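Local structure of mitochondrial RNA-binding protein 2 (Trypanosoma brucei, 2GIA) at residues P134-P146 with D159-S173. The protein binds guide RNA together with its partner MRP1, in a complex thought to act as an RNA matchmaker in mitochondrial RNA editing. Residues are numbered along the deposited sequence; the frame is centred on the assembly and turned at random.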
loop_
_atom_site.group_PDB
_atom_site.type_symbol
_atom_site.label_atom_id
_atom_site.label_comp_id
_atom_site.label_asym_id
_atom_site.label_seq_id
_atom_site.Cartn_x
_atom_site.Cartn_y
_atom_site.Cartn_z
ATOM N N PRO D 134 23.079 7.439 0.734
ATOM C CA PRO D 134 22.127 6.461 0.192
ATOM C C PRO D 134 20.698 6.959 0.304
ATOM O O PRO D 134 20.341 7.710 1.218
ATOM C CB PRO D 134 22.350 5.215 1.062
ATOM C CG PRO D 134 23.755 5.363 1.531
ATOM C CD PRO D 134 23.848 6.850 1.846
ATOM N N TYR D 135 19.879 6.530 -0.642
ATOM C CA TYR D 135 18.482 6.896 -0.625
ATOM C C TYR D 135 18.199 8.391 -0.761
ATOM O O TYR D 135 17.166 8.851 -0.279
ATOM C CB TYR D 135 17.849 6.356 0.668
ATOM C CG TYR D 135 18.028 4.847 0.826
ATOM C CD1 TYR D 135 17.502 3.968 -0.117
ATOM C CD2 TYR D 135 18.777 4.309 1.879
ATOM C CE1 TYR D 135 17.714 2.605 -0.032
ATOM C CE2 TYR D 135 19.002 2.923 1.975
ATOM C CZ TYR D 135 18.465 2.085 1.015
ATOM O OH TYR D 135 18.655 0.723 1.083
ATOM N N THR D 136 19.105 9.152 -1.386
ATOM C CA THR D 136 18.881 10.597 -1.602
ATOM C C THR D 136 18.998 10.809 -3.108
ATOM O O THR D 136 19.696 10.067 -3.806
ATOM C CB THR D 136 19.894 11.532 -0.857
ATOM O OG1 THR D 136 21.214 11.336 -1.377
ATOM C CG2 THR D 136 19.866 11.250 0.658
ATOM N N PHE D 137 18.301 11.824 -3.597
ATOM C CA PHE D 137 18.233 12.054 -5.021
ATOM C C PHE D 137 18.304 13.526 -5.344
ATOM O O PHE D 137 18.120 14.367 -4.464
ATOM C CB PHE D 137 16.921 11.476 -5.553
ATOM C CG PHE D 137 16.807 9.994 -5.351
ATOM C CD1 PHE D 137 17.185 9.109 -6.358
ATOM C CD2 PHE D 137 16.409 9.476 -4.122
ATOM C CE1 PHE D 137 17.172 7.720 -6.136
ATOM C CE2 PHE D 137 16.392 8.092 -3.894
ATOM C CZ PHE D 137 16.774 7.217 -4.898
ATOM N N THR D 138 18.552 13.813 -6.626
ATOM C CA THR D 138 18.667 15.188 -7.087
ATOM C C THR D 138 17.881 15.497 -8.357
ATOM O O THR D 138 18.016 14.791 -9.337
ATOM C CB THR D 138 20.156 15.548 -7.389
ATOM O OG1 THR D 138 20.925 15.404 -6.188
ATOM C CG2 THR D 138 20.244 17.008 -7.884
ATOM N N LEU D 139 17.061 16.546 -8.315
ATOM C CA LEU D 139 16.313 17.009 -9.483
ATOM C C LEU D 139 17.104 18.264 -9.981
ATOM O O LEU D 139 17.291 19.222 -9.217
ATOM C CB LEU D 139 14.881 17.444 -9.099
ATOM C CG LEU D 139 14.028 18.062 -10.235
ATOM C CD1 LEU D 139 13.893 17.080 -11.352
ATOM C CD2 LEU D 139 12.635 18.492 -9.755
ATOM N N LYS D 140 17.603 18.209 -11.217
ATOM C CA LYS D 140 18.374 19.313 -11.853
ATOM C C LYS D 140 17.611 19.658 -13.119
ATOM O O LYS D 140 17.324 18.774 -13.934
ATOM C CB LYS D 140 19.771 18.860 -12.280
ATOM C CG LYS D 140 20.600 18.173 -11.222
ATOM C CD LYS D 140 21.740 17.394 -11.888
ATOM C CE LYS D 140 22.543 16.530 -10.914
ATOM N NZ LYS D 140 23.569 15.760 -11.687
ATOM N N CYS D 141 17.310 20.936 -13.310
ATOM C CA CYS D 141 16.534 21.332 -14.462
ATOM C C CYS D 141 16.972 22.677 -15.030
ATOM O O CYS D 141 17.390 23.569 -14.294
ATOM C CB CYS D 141 15.065 21.429 -14.045
ATOM S SG CYS D 141 13.891 21.862 -15.374
ATOM N N THR D 142 16.877 22.805 -16.343
ATOM C CA THR D 142 17.184 24.071 -16.997
ATOM C C THR D 142 15.897 24.385 -17.726
ATOM O O THR D 142 15.543 23.686 -18.663
ATOM C CB THR D 142 18.315 23.939 -18.031
ATOM O OG1 THR D 142 18.069 22.811 -18.874
ATOM C CG2 THR D 142 19.628 23.766 -17.353
ATOM N N SER D 143 15.167 25.395 -17.273
ATOM C CA SER D 143 13.913 25.770 -17.936
ATOM C C SER D 143 14.152 26.882 -18.960
ATOM O O SER D 143 15.133 27.633 -18.855
ATOM C CB SER D 143 12.875 26.269 -16.918
ATOM O OG SER D 143 12.492 25.242 -16.013
ATOM N N THR D 144 13.257 26.970 -19.942
ATOM C CA THR D 144 13.338 28.002 -20.975
ATOM C C THR D 144 11.940 28.463 -21.371
ATOM O O THR D 144 10.979 27.688 -21.327
ATOM C CB THR D 144 14.066 27.517 -22.249
ATOM O OG1 THR D 144 13.375 26.393 -22.802
ATOM C CG2 THR D 144 15.511 27.134 -21.930
ATOM N N ARG D 145 11.840 29.734 -21.745
ATOM C CA ARG D 145 10.574 30.339 -22.146
ATOM C C ARG D 145 10.858 31.457 -23.145
ATOM O O ARG D 145 11.995 31.930 -23.250
ATOM C CB ARG D 145 9.871 30.937 -20.927
ATOM C CG ARG D 145 10.768 31.886 -20.149
ATOM C CD ARG D 145 10.101 32.431 -18.898
ATOM N NE ARG D 145 9.012 33.350 -19.205
ATOM C CZ ARG D 145 8.327 34.022 -18.284
ATOM N NH1 ARG D 145 8.631 33.865 -16.995
ATOM N NH2 ARG D 145 7.341 34.848 -18.648
ATOM N N PRO D 146 9.829 31.894 -23.895
ATOM C CA PRO D 146 9.999 32.972 -24.879
ATOM C C PRO D 146 10.307 34.316 -24.195
ATOM O O PRO D 146 9.936 35.389 -24.677
ATOM C CB PRO D 146 8.660 32.973 -25.621
ATOM C CG PRO D 146 7.686 32.488 -24.565
ATOM C CD PRO D 146 8.459 31.350 -23.938
ATOM N N ASP D 159 14.393 35.085 -25.641
ATOM C CA ASP D 159 14.529 33.715 -25.162
ATOM C C ASP D 159 15.072 33.708 -23.735
ATOM O O ASP D 159 16.218 34.091 -23.487
ATOM C CB ASP D 159 15.464 32.935 -26.079
ATOM C CG ASP D 159 15.606 31.495 -25.659
ATOM O OD1 ASP D 159 14.579 30.774 -25.669
ATOM O OD2 ASP D 159 16.744 31.093 -25.315
ATOM N N GLU D 160 14.244 33.255 -22.803
ATOM C CA GLU D 160 14.614 33.236 -21.395
ATOM C C GLU D 160 14.958 31.851 -20.875
ATOM O O GLU D 160 14.430 30.848 -21.343
ATOM C CB GLU D 160 13.480 33.827 -20.574
ATOM C CG GLU D 160 13.059 35.205 -21.048
ATOM C CD GLU D 160 11.721 35.618 -20.479
ATOM O OE1 GLU D 160 11.579 35.622 -19.236
ATOM O OE2 GLU D 160 10.808 35.932 -21.272
ATOM N N THR D 161 15.842 31.812 -19.888
ATOM C CA THR D 161 16.283 30.554 -19.312
ATOM C C THR D 161 16.434 30.662 -17.795
ATOM O O THR D 161 16.851 31.702 -17.276
ATOM C CB THR D 161 17.630 30.138 -19.926
ATOM O OG1 THR D 161 18.007 28.850 -19.436
ATOM C CG2 THR D 161 18.706 31.129 -19.545
ATOM N N PHE D 162 16.084 29.587 -17.088
ATOM C CA PHE D 162 16.201 29.552 -15.631
ATOM C C PHE D 162 16.642 28.156 -15.162
ATOM O O PHE D 162 15.944 27.165 -15.401
ATOM C CB PHE D 162 14.865 29.935 -14.964
ATOM C CG PHE D 162 14.896 29.849 -13.459
ATOM C CD1 PHE D 162 15.861 30.544 -12.729
ATOM C CD2 PHE D 162 13.987 29.048 -12.771
ATOM C CE1 PHE D 162 15.921 30.439 -11.333
ATOM C CE2 PHE D 162 14.039 28.937 -11.377
ATOM C CZ PHE D 162 15.007 29.634 -10.657
ATOM N N GLU D 163 17.801 28.094 -14.510
ATOM C CA GLU D 163 18.352 26.845 -14.010
ATOM C C GLU D 163 18.061 26.663 -12.524
ATOM O O GLU D 163 18.250 27.581 -11.726
ATOM C CB GLU D 163 19.856 26.820 -14.235
ATOM C CG GLU D 163 20.263 26.506 -15.666
ATOM C CD GLU D 163 21.774 26.558 -15.857
ATOM O OE1 GLU D 163 22.506 26.208 -14.903
ATOM O OE2 GLU D 163 22.235 26.939 -16.955
ATOM N N TRP D 164 17.602 25.475 -12.144
ATOM C CA TRP D 164 17.287 25.237 -10.740
ATOM C C TRP D 164 17.524 23.778 -10.371
ATOM O O TRP D 164 17.490 22.907 -11.238
ATOM C CB TRP D 164 15.840 25.638 -10.459
ATOM C CG TRP D 164 14.816 25.000 -11.379
ATOM C CD1 TRP D 164 14.502 25.370 -12.668
ATOM C CD2 TRP D 164 13.904 23.943 -11.033
ATOM N NE1 TRP D 164 13.444 24.611 -13.133
ATOM C CE2 TRP D 164 13.066 23.730 -12.157
ATOM C CE3 TRP D 164 13.725 23.155 -9.888
ATOM C CZ2 TRP D 164 12.046 22.762 -12.151
ATOM C CZ3 TRP D 164 12.713 22.199 -9.885
ATOM C CH2 TRP D 164 11.891 22.007 -11.014
ATOM N N THR D 165 17.769 23.532 -9.086
ATOM C CA THR D 165 18.048 22.184 -8.562
ATOM C C THR D 165 17.301 21.992 -7.253
ATOM O O THR D 165 17.251 22.918 -6.434
ATOM C CB THR D 165 19.562 21.995 -8.211
ATOM O OG1 THR D 165 20.365 22.184 -9.376
ATOM C CG2 THR D 165 19.833 20.588 -7.698
ATOM N N VAL D 166 16.738 20.797 -7.044
ATOM C CA VAL D 166 16.055 20.503 -5.783
ATOM C C VAL D 166 16.620 19.179 -5.275
ATOM O O VAL D 166 16.554 18.170 -5.971
ATOM C CB VAL D 166 14.517 20.380 -5.949
ATOM C CG1 VAL D 166 13.872 19.965 -4.613
ATOM C CG2 VAL D 166 13.931 21.726 -6.379
ATOM N N GLU D 167 17.208 19.207 -4.084
ATOM C CA GLU D 167 17.774 18.026 -3.458
ATOM C C GLU D 167 16.651 17.343 -2.652
ATOM O O GLU D 167 15.846 18.009 -1.996
ATOM C CB GLU D 167 18.896 18.405 -2.467
ATOM C CG GLU D 167 20.157 19.052 -3.083
ATOM C CD GLU D 167 20.781 18.205 -4.175
ATOM O OE1 GLU D 167 20.553 16.971 -4.219
ATOM O OE2 GLU D 167 21.515 18.772 -5.000
ATOM N N PHE D 168 16.612 16.026 -2.703
ATOM C CA PHE D 168 15.627 15.272 -1.949
ATOM C C PHE D 168 16.402 14.439 -0.935
ATOM O O PHE D 168 17.137 13.537 -1.344
ATOM C CB PHE D 168 14.859 14.314 -2.874
ATOM C CG PHE D 168 13.843 14.993 -3.751
ATOM C CD1 PHE D 168 12.472 14.867 -3.479
ATOM C CD2 PHE D 168 14.255 15.768 -4.842
ATOM C CE1 PHE D 168 11.529 15.511 -4.293
ATOM C CE2 PHE D 168 13.325 16.423 -5.664
ATOM C CZ PHE D 168 11.961 16.296 -5.397
ATOM N N ASP D 169 16.269 14.729 0.353
ATOM C CA ASP D 169 16.951 13.900 1.353
ATOM C C ASP D 169 16.179 12.571 1.540
ATOM O O ASP D 169 15.265 12.266 0.776
ATOM C CB ASP D 169 17.146 14.656 2.695
ATOM C CG ASP D 169 15.841 14.909 3.463
ATOM O OD1 ASP D 169 14.788 14.322 3.134
ATOM O OD2 ASP D 169 15.874 15.704 4.432
ATOM N N VAL D 170 16.576 11.763 2.513
ATOM C CA VAL D 170 15.943 10.464 2.713
ATOM C C VAL D 170 14.437 10.541 2.893
ATOM O O VAL D 170 13.718 9.726 2.329
ATOM C CB VAL D 170 16.522 9.728 3.914
ATOM C CG1 VAL D 170 15.797 8.408 4.121
ATOM C CG2 VAL D 170 17.977 9.477 3.682
ATOM N N ALA D 171 13.977 11.487 3.694
ATOM C CA ALA D 171 12.538 11.654 3.931
ATOM C C ALA D 171 11.815 12.147 2.687
ATOM O O ALA D 171 10.776 11.625 2.324
ATOM C CB ALA D 171 12.292 12.632 5.092
ATOM N N GLU D 172 12.351 13.180 2.054
ATOM C CA GLU D 172 11.720 13.760 0.862
ATOM C C GLU D 172 11.641 12.794 -0.311
ATOM O O GLU D 172 10.671 12.828 -1.088
ATOM C CB GLU D 172 12.489 15.052 0.469
ATOM C CG GLU D 172 12.406 16.079 1.603
ATOM C CD GLU D 172 13.482 17.214 1.532
ATOM O OE1 GLU D 172 14.555 17.012 0.924
ATOM O OE2 GLU D 172 13.233 18.293 2.107
ATOM N N SER D 173 12.646 11.932 -0.442
ATOM C CA SER D 173 12.682 10.957 -1.508
ATOM C C SER D 173 11.614 9.893 -1.238
ATOM O O SER D 173 10.929 9.441 -2.155
ATOM C CB SER D 173 14.055 10.284 -1.550
ATOM O OG SER D 173 15.039 11.235 -1.908
HETATM O O HOH W 1 14.613 7.476 1.066
HETATM O O HOH W 2 19.780 15.062 -2.244
#
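Strand 160-168, outermost in its four-stranded sheet within this chain, pairs with strand 137-145 as an antiparallel beta hairpin whose connection, 147-158, is not modelled, and Trp164 makes its main side-chain contacts with Cys141 and Ser143. Pairs of backbone bonds join Phe137 with Phe168, Leu139 with Val166, Cys141 with Trp164, Ser143 with Phe162 and Arg145 with Glu160. Trp164 has CG between its backbone N and carbonyl carbon (chi1 53°), which swings the indole across to the other strand. Its NE1 gives a straight bond of 3.1 Å to Ser143 OG, which lies in the ring plane. Cys141 CB sits over one face, 3.8 Å from the centroid of the five-membered ring, a CH-pi contact, while SG approaches obliquely. Leu139 CD2 meets the six-membered ring obliquely, 3.7 Å from Trp164 CZ3, and Leu139 CB lies at the edge of the Phe168 ring. This face packs against the chain's other antiparallel sheet: Leu62 touches Leu139, Trp164, Val166 and Phe168, and Val93 and Val95 touch the indole. The two four-stranded antiparallel sheets, each followed by a helix in the chain, fit the Whirly fold of PC4-like nucleic-acid-binding proteins. On the reverse face, Thr138 OG1 donates 2.5 Å to the syn lone pair of Glu167 OE1, whose chain bends at chi2 (-55°) to meet it. Toward the unmodelled connection, Ser143 O accepts from Phe162 N and, from the opposite face of its carbonyl plane, Thr161 OG1. Beyond the strands, Asp169 and Glu172 form a capping box at the start of helix 170-187: Glu172 N donates to Asp169 OD1 at 2.9 Å, and Asp169 N to Glu172 OE1. Asp169 OD2 is hydrogen-bonded to Tyr76 OH of the chain of mitochondrial RNA-binding protein 1, bringing this helix start to the subunit interface.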